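Local coordinates for protein 2,3-dimethylmalate lyase (PDB 3FA4) that binds a magnesium ion in a TIM-barrel fold of the phosphoenolpyruvate phosphomutase family, at residues T7-A12 with V109-I114; S18-P23 with P82-A87; D40-T45 with E72-I77. One frame throughout, in Å; residues are numbered along the deposited sequence.

Contact 1 of 3, residues T7-A12 with V109-I114; sequences TSLRRA and VAAFHI
Leu9 of helix 5-13 reaches Ala110, just before strand 111-114, and Ala111, the strand's first residue, where the helix closes over the N-terminal mouth of the TIM barrel. Its CB already lies beside the methyl of Ala110, with 4.2 Å from Leu9 CB to Ala110 CB. CG stands anti to the backbone N (chi1 -167°), which carries the isopropyl end away from the helix and toward the start of the strand; CG itself stays behind its methyls. At the tip the two branches part. Leu9 CD2 meets the Ala111 methyl at 3.6 Å to CB, and lies 3.9 Å from both Ala110 CB and the backbone Ala110 O. Leu9 CD1 turns to strand 20-25, where Ile20 CD1 is 3.9 Å away. Ala111 faces Ile84, Val156 and Ile158 of the adjoining strands, so the leucine extends the apolar barrel interior at its base. On the flank of the helix, Arg10 forms a salt bridge with Asp185, and Thr7 OG1 is hydrogen-bonded to Asp154. No hydrogen bond joins 7-12 to 109-114: the contact is almost wholly methyl against methyl, so dispersion and the exclusion of water probably hold it, and the small alanines leave room for the leucine tip.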
ATOM      1  N   THR B   7       1.564 -21.523 -15.578  1.00 36.09           N
ATOM      2  CA  THR B   7       2.066 -22.727 -16.223  1.00 37.90           C
ATOM      3  C   THR B   7       0.992 -23.794 -16.426  1.00 38.57           C
ATOM      4  O   THR B   7       0.974 -24.473 -17.446  1.00 39.47           O
ATOM      5  CB  THR B   7       3.249 -23.340 -15.421  1.00 37.69           C
ATOM      6  OG1 THR B   7       4.320 -22.377 -15.325  1.00 37.10           O
ATOM      7  CG2 THR B   7       3.762 -24.588 -16.105  1.00 36.41           C
ATOM      8  N   SER B   8       0.094 -23.977 -15.477  1.00 38.66           N
ATOM      9  CA  SER B   8      -0.910 -25.011 -15.719  1.00 38.31           C
ATOM     10  C   SER B   8      -2.035 -24.443 -16.656  1.00 37.46           C
ATOM     11  O   SER B   8      -2.520 -25.131 -17.521  1.00 37.35           O
ATOM     12  CB  SER B   8      -1.370 -25.619 -14.392  1.00 37.58           C
ATOM     13  OG  SER B   8      -2.036 -24.676 -13.598  1.00 39.62           O
ATOM     14  N   LEU B   9      -2.388 -23.168 -16.522  1.00 37.75           N
ATOM     15  CA  LEU B   9      -3.239 -22.460 -17.524  1.00 38.31           C
ATOM     16  C   LEU B   9      -2.671 -22.563 -18.928  1.00 39.14           C
ATOM     17  O   LEU B   9      -3.370 -22.964 -19.860  1.00 40.82           O
ATOM     18  CB  LEU B   9      -3.466 -20.978 -17.183  1.00 37.13           C
ATOM     19  CG  LEU B   9      -4.571 -20.295 -18.001  1.00 36.65           C
ATOM     20  CD1 LEU B   9      -5.926 -21.029 -17.924  1.00 36.24           C
ATOM     21  CD2 LEU B   9      -4.754 -18.757 -17.637  1.00 37.05           C
ATOM     22  N   ARG B  10      -1.399 -22.223 -19.078  1.00 40.08           N
ATOM     23  CA  ARG B  10      -0.709 -22.261 -20.374  1.00 40.98           C
ATOM     24  C   ARG B  10      -0.829 -23.638 -20.976  1.00 41.82           C
ATOM     25  O   ARG B  10      -1.126 -23.794 -22.129  1.00 43.09           O
ATOM     26  CB  ARG B  10       0.776 -21.910 -20.158  1.00 39.51           C
ATOM     27  CG  ARG B  10       1.467 -21.563 -21.389  1.00 40.62           C
ATOM     28  CD  ARG B  10       2.592 -20.557 -21.187  1.00 40.18           C
ATOM     29  NE  ARG B  10       2.600 -19.639 -22.299  1.00 35.87           N
ATOM     30  CZ  ARG B  10       2.320 -18.359 -22.195  1.00 36.13           C
ATOM     31  NH1 ARG B  10       2.006 -17.812 -21.076  1.00 35.70           N
ATOM     32  NH2 ARG B  10       2.354 -17.611 -23.223  1.00 41.51           N
ATOM     33  N   ARG B  11      -0.559 -24.649 -20.164  1.00 43.65           N
ATOM     34  CA  ARG B  11      -0.550 -26.028 -20.551  1.00 43.72           C
ATOM     35  C   ARG B  11      -1.966 -26.476 -20.946  1.00 43.24           C
ATOM     36  O   ARG B  11      -2.112 -27.235 -21.877  1.00 44.36           O
ATOM     37  CB  ARG B  11       0.023 -26.879 -19.404  1.00 44.02           C
ATOM     38  CG  ARG B  11      -0.032 -28.386 -19.695  1.00 44.07           C
ATOM     39  CD  ARG B  11       0.776 -29.261 -18.713  1.00 46.13           C
ATOM     40  NE  ARG B  11       0.482 -30.717 -18.908  1.00 50.11           N
ATOM     41  CZ  ARG B  11       1.228 -31.593 -19.607  1.00 53.17           C
ATOM     42  NH1 ARG B  11       2.362 -31.189 -20.207  1.00 54.60           N
ATOM     43  NH2 ARG B  11       0.867 -32.898 -19.693  1.00 53.92           N
ATOM     44  N   ALA B  12      -3.003 -25.992 -20.253  1.00 42.40           N
ATOM     45  CA  ALA B  12      -4.400 -26.346 -20.565  1.00 40.08           C
ATOM     46  C   ALA B  12      -4.813 -25.701 -21.886  1.00 39.37           C
ATOM     47  O   ALA B  12      -5.598 -26.266 -22.616  1.00 37.69           O
ATOM     48  CB  ALA B  12      -5.311 -25.870 -19.443  1.00 39.06           C
ATOM     49  N   VAL B 109      -0.324 -14.428 -10.566  1.00 35.06           N
ATOM     50  CA  VAL B 109      -1.444 -14.273 -11.529  1.00 35.30           C
ATOM     51  C   VAL B 109      -1.240 -15.204 -12.712  1.00 34.46           C
ATOM     52  O   VAL B 109      -0.134 -15.257 -13.167  1.00 35.60           O
ATOM     53  CB  VAL B 109      -1.607 -12.842 -11.966  1.00 34.83           C
ATOM     54  CG1 VAL B 109      -2.824 -12.732 -12.880  1.00 35.20           C
ATOM     55  CG2 VAL B 109      -1.814 -11.991 -10.718  1.00 33.68           C
ATOM     56  N   ALA B 110      -2.256 -15.981 -13.144  1.00 33.43           N
ATOM     57  CA  ALA B 110      -2.119 -16.849 -14.321  1.00 33.34           C
ATOM     58  C   ALA B 110      -2.240 -16.181 -15.737  1.00 32.89           C
ATOM     59  O   ALA B 110      -1.631 -16.650 -16.689  1.00 33.84           O
ATOM     60  CB  ALA B 110      -3.024 -18.073 -14.211  1.00 32.34           C
ATOM     61  N   ALA B 111      -3.055 -15.158 -15.882  1.00 31.43           N
ATOM     62  CA  ALA B 111      -3.255 -14.489 -17.143  1.00 32.96           C
ATOM     63  C   ALA B 111      -3.741 -13.080 -16.809  1.00 33.22           C
ATOM     64  O   ALA B 111      -4.265 -12.888 -15.745  1.00 34.40           O
ATOM     65  CB  ALA B 111      -4.322 -15.223 -17.957  1.00 32.26           C
ATOM     66  N   PHE B 112      -3.563 -12.103 -17.690  1.00 33.73           N
ATOM     67  CA  PHE B 112      -4.174 -10.763 -17.472  1.00 33.81           C
ATOM     68  C   PHE B 112      -4.575 -10.234 -18.811  1.00 33.62           C
ATOM     69  O   PHE B 112      -3.911 -10.520 -19.790  1.00 32.27           O
ATOM     70  CB  PHE B 112      -3.192  -9.759 -16.806  1.00 35.64           C
ATOM     71  CG  PHE B 112      -1.877  -9.590 -17.520  1.00 36.69           C
ATOM     72  CD1 PHE B 112      -1.711  -8.611 -18.484  1.00 42.16           C
ATOM     73  CD2 PHE B 112      -0.793 -10.374 -17.202  1.00 38.54           C
ATOM     74  CE1 PHE B 112      -0.474  -8.419 -19.114  1.00 41.07           C
ATOM     75  CE2 PHE B 112       0.433 -10.219 -17.843  1.00 43.36           C
ATOM     76  CZ  PHE B 112       0.595  -9.231 -18.797  1.00 41.49           C
ATOM     77  N   HIS B 113      -5.671  -9.508 -18.918  1.00 32.80           N
ATOM     78  CA  HIS B 113      -5.865  -8.862 -20.228  1.00 35.37           C
ATOM     79  C   HIS B 113      -5.408  -7.400 -20.325  1.00 35.70           C
ATOM     80  O   HIS B 113      -5.530  -6.689 -19.380  1.00 36.38           O
ATOM     81  CB  HIS B 113      -7.286  -9.034 -20.826  1.00 35.13           C
ATOM     82  CG  HIS B 113      -8.404  -8.732 -19.884  1.00 35.82           C
ATOM     83  ND1 HIS B 113      -8.824  -7.434 -19.597  1.00 35.68           N
ATOM     84  CD2 HIS B 113      -9.223  -9.559 -19.187  1.00 32.97           C
ATOM     85  CE1 HIS B 113      -9.837  -7.480 -18.741  1.00 31.31           C
ATOM     86  NE2 HIS B 113     -10.102  -8.755 -18.477  1.00 36.76           N
ATOM     87  N   ILE B 114      -4.954  -6.993 -21.513  1.00 37.24           N
ATOM     88  CA  ILE B 114      -4.538  -5.593 -21.840  1.00 37.22           C
ATOM     89  C   ILE B 114      -5.273  -5.089 -23.102  1.00 36.77           C
ATOM     90  O   ILE B 114      -5.332  -5.800 -24.097  1.00 35.73           O
ATOM     91  CB  ILE B 114      -2.974  -5.502 -21.984  1.00 38.12           C
ATOM     92  CG1 ILE B 114      -2.383  -5.094 -20.646  1.00 38.42           C
ATOM     93  CG2 ILE B 114      -2.516  -4.474 -23.045  1.00 34.40           C
ATOM     94  CD1 ILE B 114      -1.017  -5.164 -20.670  1.00 41.87           C
TER

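Contact 2 of 3, residues S18-P23 with P82-A87. With MG (magnesium ion), chain N.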
ATOM      1  N   SER B  18      -9.512 -28.694 -23.351  1.00 38.08           N
ATOM      2  CA  SER B  18      -9.681 -27.927 -22.110  1.00 37.62           C
ATOM      3  C   SER B  18     -10.469 -26.698 -22.357  1.00 36.74           C
ATOM      4  O   SER B  18     -10.132 -25.957 -23.272  1.00 38.21           O
ATOM      5  CB  SER B  18      -8.351 -27.440 -21.546  1.00 36.15           C
ATOM      6  OG  SER B  18      -7.573 -28.533 -21.130  1.00 38.64           O
ATOM      7  N   PHE B  19     -11.462 -26.448 -21.508  1.00 35.25           N
ATOM      8  CA  PHE B  19     -12.261 -25.256 -21.591  1.00 35.22           C
ATOM      9  C   PHE B  19     -12.226 -24.647 -20.206  1.00 35.39           C
ATOM     10  O   PHE B  19     -12.436 -25.347 -19.226  1.00 35.61           O
ATOM     11  CB  PHE B  19     -13.685 -25.614 -22.026  1.00 34.45           C
ATOM     12  CG  PHE B  19     -14.529 -24.430 -22.213  1.00 33.17           C
ATOM     13  CD1 PHE B  19     -14.277 -23.572 -23.275  1.00 32.55           C
ATOM     14  CD2 PHE B  19     -15.562 -24.147 -21.319  1.00 30.94           C
ATOM     15  CE1 PHE B  19     -15.011 -22.374 -23.407  1.00 36.52           C
ATOM     16  CE2 PHE B  19     -16.304 -22.981 -21.440  1.00 35.57           C
ATOM     17  CZ  PHE B  19     -16.029 -22.082 -22.486  1.00 34.08           C
ATOM     18  N   ILE B  20     -11.949 -23.354 -20.130  1.00 36.51           N
ATOM     19  CA  ILE B  20     -11.765 -22.614 -18.864  1.00 36.95           C
ATOM     20  C   ILE B  20     -13.007 -21.765 -18.507  1.00 37.40           C
ATOM     21  O   ILE B  20     -13.470 -20.967 -19.319  1.00 37.36           O
ATOM     22  CB  ILE B  20     -10.483 -21.736 -18.948  1.00 36.68           C
ATOM     23  CG1 ILE B  20      -9.277 -22.638 -19.224  1.00 38.98           C
ATOM     24  CG2 ILE B  20     -10.241 -20.929 -17.635  1.00 35.33           C
ATOM     25  CD1 ILE B  20      -8.560 -22.343 -20.445  1.00 41.93           C
ATOM     26  N   VAL B  21     -13.546 -21.982 -17.303  1.00 36.51           N
ATOM     27  CA  VAL B  21     -14.787 -21.392 -16.877  1.00 35.36           C
ATOM     28  C   VAL B  21     -14.398 -20.635 -15.651  1.00 35.54           C
ATOM     29  O   VAL B  21     -13.967 -21.234 -14.684  1.00 35.74           O
ATOM     30  CB  VAL B  21     -15.928 -22.439 -16.536  1.00 35.30           C
ATOM     31  CG1 VAL B  21     -17.177 -21.678 -15.990  1.00 35.29           C
ATOM     32  CG2 VAL B  21     -16.292 -23.270 -17.742  1.00 32.35           C
ATOM     33  N   ALA B  22     -14.530 -19.323 -15.695  1.00 34.58           N
ATOM     34  CA  ALA B  22     -13.961 -18.550 -14.677  1.00 34.58           C
ATOM     35  C   ALA B  22     -14.953 -17.503 -14.208  1.00 35.40           C
ATOM     36  O   ALA B  22     -15.149 -16.493 -14.876  1.00 35.14           O
ATOM     37  CB  ALA B  22     -12.637 -17.952 -15.132  1.00 35.23           C
ATOM     38  N   PRO B  23     -15.618 -17.745 -13.043  1.00 35.67           N
ATOM     39  CA  PRO B  23     -16.520 -16.732 -12.573  1.00 35.96           C
ATOM     40  C   PRO B  23     -15.820 -15.477 -12.136  1.00 36.49           C
ATOM     41  O   PRO B  23     -14.678 -15.511 -11.598  1.00 36.18           O
ATOM     42  CB  PRO B  23     -17.253 -17.442 -11.418  1.00 34.96           C
ATOM     43  CG  PRO B  23     -16.326 -18.344 -10.949  1.00 34.56           C
ATOM     44  CD  PRO B  23     -15.679 -18.916 -12.150  1.00 36.59           C
ATOM     45  N   PRO B  82      -5.899 -21.247 -11.429  1.00 35.06           N
ATOM     46  CA  PRO B  82      -5.600 -20.092 -12.288  1.00 34.03           C
ATOM     47  C   PRO B  82      -6.511 -18.891 -12.009  1.00 34.62           C
ATOM     48  O   PRO B  82      -7.729 -19.075 -11.984  1.00 34.49           O
ATOM     49  CB  PRO B  82      -5.893 -20.605 -13.692  1.00 33.83           C
ATOM     50  CG  PRO B  82      -5.660 -22.110 -13.614  1.00 33.55           C
ATOM     51  CD  PRO B  82      -6.219 -22.456 -12.230  1.00 34.20           C
ATOM     52  N   VAL B  83      -5.928 -17.721 -11.815  1.00 33.33           N
ATOM     53  CA  VAL B  83      -6.634 -16.454 -11.786  1.00 33.46           C
ATOM     54  C   VAL B  83      -6.338 -15.612 -13.017  1.00 33.48           C
ATOM     55  O   VAL B  83      -5.205 -15.331 -13.331  1.00 33.61           O
ATOM     56  CB  VAL B  83      -6.313 -15.662 -10.509  1.00 34.40           C
ATOM     57  CG1 VAL B  83      -7.003 -14.297 -10.454  1.00 30.91           C
ATOM     58  CG2 VAL B  83      -6.593 -16.481  -9.284  1.00 34.69           C
ATOM     59  N   ILE B  84      -7.387 -15.233 -13.710  1.00 33.48           N
ATOM     60  CA  ILE B  84      -7.298 -14.300 -14.879  1.00 32.60           C
ATOM     61  C   ILE B  84      -7.657 -12.953 -14.349  1.00 33.86           C
ATOM     62  O   ILE B  84      -8.715 -12.838 -13.846  1.00 34.91           O
ATOM     63  CB  ILE B  84      -8.299 -14.682 -16.018  1.00 32.44           C
ATOM     64  CG1 ILE B  84      -8.051 -16.151 -16.407  1.00 31.10           C
ATOM     65  CG2 ILE B  84      -8.129 -13.737 -17.228  1.00 29.82           C
ATOM     66  CD1 ILE B  84      -9.126 -16.789 -17.153  1.00 30.66           C
ATOM     67  N   ALA B  85      -6.769 -11.954 -14.444  1.00 34.63           N
ATOM     68  CA  ALA B  85      -6.962 -10.651 -13.858  1.00 34.28           C
ATOM     69  C   ALA B  85      -7.126  -9.499 -14.867  1.00 35.47           C
ATOM     70  O   ALA B  85      -6.390  -9.367 -15.819  1.00 35.52           O
ATOM     71  CB  ALA B  85      -5.812 -10.350 -12.967  1.00 34.30           C
ATOM     72  N   ASP B  86      -8.065  -8.593 -14.629  1.00 36.91           N
ATOM     73  CA  ASP B  86      -8.113  -7.374 -15.465  1.00 36.22           C
ATOM     74  C   ASP B  86      -6.743  -6.648 -15.282  1.00 36.39           C
ATOM     75  O   ASP B  86      -6.145  -6.808 -14.192  1.00 36.31           O
ATOM     76  CB  ASP B  86      -9.334  -6.557 -15.077  1.00 35.38           C
ATOM     77  CG  ASP B  86      -9.439  -5.286 -15.838  1.00 39.79           C
ATOM     78  OD1 ASP B  86      -8.841  -5.146 -16.949  1.00 41.99           O
ATOM     79  OD2 ASP B  86     -10.101  -4.359 -15.314  1.00 40.92           O
ATOM     80  N   ALA B  87      -6.180  -5.985 -16.326  1.00 35.64           N
ATOM     81  CA  ALA B  87      -4.969  -5.145 -16.174  1.00 35.71           C
ATOM     82  C   ALA B  87      -5.146  -3.863 -16.983  1.00 36.72           C
ATOM     83  O   ALA B  87      -4.161  -3.185 -17.306  1.00 36.30           O
ATOM     84  CB  ALA B  87      -3.657  -5.853 -16.629  1.00 35.10           C
TER
HETATM   85 MG    MG N 401     -10.748  -2.615 -16.592  1.00 35.78          MG
HETATM   86  O   HOH W   1     -10.462  -3.499 -18.356  1.00 28.18           O
HETATM   87  O   HOH W   2     -11.234  -1.938 -14.747  1.00 28.33           O
HETATM   88  O   HOH W   3     -12.832  -3.479 -16.614  1.00 37.16           O
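Ile20 and Ala22 of strand 20-25 face Ile84 of strand 83-86 inside a TIM barrel. The two strands are not neighbours: strand 42-44 runs between them in the parallel sheet, so no backbone bond joins them and side chains alone bridge the distance, with 7.9 Å between the CA atoms of Ala22 and Ile84. Ile84 does the reaching. Its extended CG1-CD1 arm (chi2 163°) points inward and back toward the start of its own strand, and the terminal methyl comes to rest over the gap between its two partners. Ile84 CD1 is 4.2 Å from Ala22 CB, and 4.3 Å separates the same methyl from Ile20 CG2. Ile20 offers this shorter branch because CG2 is anti to its backbone N, while its CG1-CD1 arm drops toward the base of the barrel. These are light contacts, and Ala41, just before strand 42-44, touches both Ile20 and Ala22. Ile235 from the far side of strand 20-25 packs on Ile20 and Ile84, and Ala111 also meets Ile84.

Two residues further along strand 83-86 the chemistry becomes polar. Asp86 carries its carboxylate out to the magnesium ion, which Asp88 also binds, and its backbone O is hydrogen-bonded to Tyr104 OH. The carboxylate grips the metal through one oxygen: Asp86 OD2 lies 2.3 Å from the magnesium, whereas Asp86 OD1 accepts a hydrogen bond of 2.7 Å from water 1, itself a ligand of the metal.

Contact 3 of 3, residues D40-T45 with E72-I77; sequences DALYMT and EMISNI
Ile74 of helix 64-75 pushes both of its branches against the outer face of strand 42-44, one to Leu42 and the other to Met44. Its CG2 branch meets Leu42 at the tip, with 3.8 Å between Ile74 CG2 and Leu42 CD1, and these two side chains cross obliquely. The longer branch ends at Met44: Ile74 CD1 is 3.6 Å from Met44 CG and 4.0 Å from Met44 SD, the two chains lying at about a right angle. Met44 leaves the strand with CG anti to its backbone N, runs straight as far as the sulfur and then bends (chi3 88°), which takes the terminal methyl past Ile74 instead of onto it. Around this first shell, Met67, Asn70 and Ala71 of the same helix flank Met44, Ala34 of helix 28-37 backs Leu42, and Val83 touches Ile74.

In the turn that carries Ile74, Asn76 ND2 donates to the Glu72 backbone O over 3.0 Å at 161°, in the carbonyl plane and on a lone pair. Glu72 places its carboxylate between charges, in salt bridges with Arg68 of its own chain and with Arg68 and Arg106 of a neighbouring subunit, so this turn also lies at a subunit interface. Strand 42-44, helices 46-54 and 64-75 and the adjoining parallel strand 83-86 follow one another as a beta-alpha-beta crossover, and this contact lays its second helix against its first strand, with helix 28-37 alongside.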
ATOM      1  N   ASP B  40     -12.630 -24.194 -11.073  1.00 37.87           N
ATOM      2  CA  ASP B  40     -11.189 -24.426 -11.304  1.00 37.98           C
ATOM      3  C   ASP B  40     -10.421 -23.225 -11.917  1.00 37.74           C
ATOM      4  O   ASP B  40      -9.313 -23.415 -12.452  1.00 36.16           O
ATOM      5  CB  ASP B  40     -10.964 -25.546 -12.275  1.00 38.08           C
ATOM      6  CG  ASP B  40     -11.288 -26.895 -11.710  1.00 43.75           C
ATOM      7  OD1 ASP B  40     -11.150 -27.173 -10.478  1.00 44.92           O
ATOM      8  OD2 ASP B  40     -11.651 -27.743 -12.563  1.00 51.36           O
ATOM      9  N   ALA B  41     -11.036 -22.044 -11.888  1.00 36.19           N
ATOM     10  CA  ALA B  41     -10.434 -20.833 -12.416  1.00 35.52           C
ATOM     11  C   ALA B  41     -11.263 -19.679 -11.900  1.00 35.19           C
ATOM     12  O   ALA B  41     -12.451 -19.843 -11.673  1.00 34.98           O
ATOM     13  CB  ALA B  41     -10.449 -20.860 -13.944  1.00 35.29           C
ATOM     14  N   LEU B  42     -10.638 -18.519 -11.687  1.00 35.87           N
ATOM     15  CA  LEU B  42     -11.379 -17.356 -11.291  1.00 34.40           C
ATOM     16  C   LEU B  42     -10.978 -16.194 -12.209  1.00 35.39           C
ATOM     17  O   LEU B  42      -9.949 -16.233 -12.888  1.00 35.67           O
ATOM     18  CB  LEU B  42     -11.090 -17.002  -9.850  1.00 34.31           C
ATOM     19  CG  LEU B  42     -11.175 -18.006  -8.723  1.00 34.67           C
ATOM     20  CD1 LEU B  42     -10.383 -17.498  -7.545  1.00 30.72           C
ATOM     21  CD2 LEU B  42     -12.676 -18.377  -8.367  1.00 34.40           C
ATOM     22  N   TYR B  43     -11.821 -15.167 -12.240  1.00 34.30           N
ATOM     23  CA  TYR B  43     -11.542 -14.010 -13.026  1.00 33.77           C
ATOM     24  C   TYR B  43     -11.640 -12.838 -12.087  1.00 33.43           C
ATOM     25  O   TYR B  43     -12.709 -12.632 -11.561  1.00 33.41           O
ATOM     26  CB  TYR B  43     -12.564 -13.868 -14.205  1.00 33.08           C
ATOM     27  CG  TYR B  43     -12.465 -12.568 -14.900  1.00 30.03           C
ATOM     28  CD1 TYR B  43     -11.324 -12.215 -15.642  1.00 27.21           C
ATOM     29  CD2 TYR B  43     -13.456 -11.636 -14.741  1.00 32.71           C
ATOM     30  CE1 TYR B  43     -11.199 -10.965 -16.249  1.00 30.18           C
ATOM     31  CE2 TYR B  43     -13.335 -10.351 -15.325  1.00 30.67           C
ATOM     32  CZ  TYR B  43     -12.227 -10.030 -16.052  1.00 30.57           C
ATOM     33  OH  TYR B  43     -12.202  -8.790 -16.611  1.00 33.56           O
ATOM     34  N   MET B  44     -10.564 -12.052 -11.927  1.00 32.88           N
ATOM     35  CA  MET B  44     -10.653 -10.799 -11.162  1.00 33.99           C
ATOM     36  C   MET B  44     -11.143  -9.705 -11.995  1.00 35.32           C
ATOM     37  O   MET B  44     -10.415  -9.215 -12.873  1.00 37.61           O
ATOM     38  CB  MET B  44      -9.302 -10.384 -10.600  1.00 33.04           C
ATOM     39  CG  MET B  44      -9.407  -9.251  -9.654  1.00 33.94           C
ATOM     40  SD  MET B  44      -7.844  -8.555  -9.168  1.00 35.61           S
ATOM     41  CE  MET B  44      -7.607  -7.307 -10.491  1.00 34.89           C
ATOM     42  N   THR B  45     -12.354  -9.250 -11.722  1.00 36.09           N
ATOM     43  CA  THR B  45     -12.931  -8.157 -12.485  1.00 37.18           C
ATOM     44  C   THR B  45     -12.412  -6.790 -12.001  1.00 37.47           C
ATOM     45  O   THR B  45     -12.317  -6.538 -10.783  1.00 38.12           O
ATOM     46  CB  THR B  45     -14.481  -8.211 -12.377  1.00 37.54           C
ATOM     47  OG1 THR B  45     -15.061  -6.957 -12.745  1.00 37.30           O
ATOM     48  CG2 THR B  45     -14.941  -8.503 -10.933  1.00 39.51           C
ATOM     49  N   GLU B  72      -2.925 -10.438  -6.561  1.00 33.91           N
ATOM     50  CA  GLU B  72      -2.110 -11.260  -5.717  1.00 32.55           C
ATOM     51  C   GLU B  72      -2.829 -11.914  -4.555  1.00 33.83           C
ATOM     52  O   GLU B  72      -2.502 -13.044  -4.187  1.00 34.57           O
ATOM     53  CB  GLU B  72      -0.964 -10.492  -5.134  1.00 32.89           C
ATOM     54  CG  GLU B  72      -0.003 -11.416  -4.364  1.00 33.44           C
ATOM     55  CD  GLU B  72       1.314 -10.764  -3.954  1.00 36.64           C
ATOM     56  OE1 GLU B  72       2.068 -11.355  -3.171  1.00 38.23           O
ATOM     57  OE2 GLU B  72       1.550  -9.630  -4.367  1.00 36.98           O
ATOM     58  N   MET B  73      -3.722 -11.183  -3.903  1.00 34.29           N
ATOM     59  CA  MET B  73      -4.523 -11.755  -2.872  1.00 36.54           C
ATOM     60  C   MET B  73      -5.454 -12.862  -3.403  1.00 37.74           C
ATOM     61  O   MET B  73      -5.539 -13.949  -2.785  1.00 39.41           O
ATOM     62  CB  MET B  73      -5.309 -10.652  -2.184  1.00 36.44           C
ATOM     63  CG  MET B  73      -6.049 -11.115  -0.952  1.00 38.19           C
ATOM     64  SD  MET B  73      -7.740 -11.626  -1.321  1.00 39.09           S
ATOM     65  CE  MET B  73      -8.390 -10.171  -2.244  1.00 32.90           C
ATOM     66  N   ILE B  74      -6.149 -12.622  -4.521  1.00 37.05           N
ATOM     67  CA  ILE B  74      -7.056 -13.667  -5.083  1.00 36.61           C
ATOM     68  C   ILE B  74      -6.300 -14.893  -5.625  1.00 37.04           C
ATOM     69  O   ILE B  74      -6.696 -16.014  -5.395  1.00 37.66           O
ATOM     70  CB  ILE B  74      -8.039 -13.010  -6.139  1.00 37.87           C
ATOM     71  CG1 ILE B  74      -8.885 -11.908  -5.428  1.00 36.08           C
ATOM     72  CG2 ILE B  74      -8.910 -14.057  -6.832  1.00 35.48           C
ATOM     73  CD1 ILE B  74      -9.637 -10.827  -6.370  1.00 35.63           C
ATOM     74  N   SER B  75      -5.187 -14.685  -6.330  1.00 36.37           N
ATOM     75  CA  SER B  75      -4.331 -15.757  -6.751  1.00 34.04           C
ATOM     76  C   SER B  75      -3.812 -16.646  -5.636  1.00 34.09           C
ATOM     77  O   SER B  75      -3.523 -17.807  -5.879  1.00 34.20           O
ATOM     78  CB  SER B  75      -3.118 -15.204  -7.482  1.00 34.03           C
ATOM     79  OG  SER B  75      -3.488 -14.385  -8.577  1.00 37.78           O
ATOM     80  N   ASN B  76      -3.678 -16.126  -4.416  1.00 34.00           N
ATOM     81  CA  ASN B  76      -3.033 -16.890  -3.391  1.00 33.80           C
ATOM     82  C   ASN B  76      -3.937 -17.456  -2.350  1.00 34.20           C
ATOM     83  O   ASN B  76      -3.470 -18.029  -1.421  1.00 35.99           O
ATOM     84  CB  ASN B  76      -1.855 -16.124  -2.817  1.00 33.95           C
ATOM     85  CG  ASN B  76      -0.634 -16.190  -3.732  1.00 33.19           C
ATOM     86  OD1 ASN B  76       0.004 -17.217  -3.852  1.00 34.80           O
ATOM     87  ND2 ASN B  76      -0.365 -15.111  -4.425  1.00 34.97           N
ATOM     88  N   ILE B  77      -5.234 -17.261  -2.490  1.00 34.43           N
ATOM     89  CA  ILE B  77      -6.267 -18.029  -1.791  1.00 34.93           C
ATOM     90  C   ILE B  77      -6.153 -19.543  -2.037  1.00 34.79           C
ATOM     91  O   ILE B  77      -6.030 -20.324  -1.071  1.00 34.78           O
ATOM     92  CB  ILE B  77      -7.719 -17.463  -2.048  1.00 34.07           C
ATOM     93  CG1 ILE B  77      -7.788 -16.128  -1.349  1.00 35.08           C
ATOM     94  CG2 ILE B  77      -8.789 -18.370  -1.327  1.00 35.45           C
ATOM     95  CD1 ILE B  77      -8.921 -15.236  -1.735  1.00 39.70           C
TER

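Overall arrangement
The three contacts join around strand 83-86, which lies between strands 42-44 and 111-114 in the barrel sheet. Contact 3 is nested inside the loop closed by contact 2, and contact 2 inside that of contact 1. Backbone bonds tie them: Ile84 O to Met44 N at 2.8 Å and Ala111 O to Ala85 N at 3.0 Å. The centres of contacts 1 and 3 are 11 Å apart, each 8 Å from that of contact 2. Within the barrel, Tyr43 OH is 2.8 Å from His113 NE2. Contact 2 alone binds the magnesium. The side chain of Met44 is about 8 Å from the bound magnesium ion. Contact 1 closes the opposite end of the barrel.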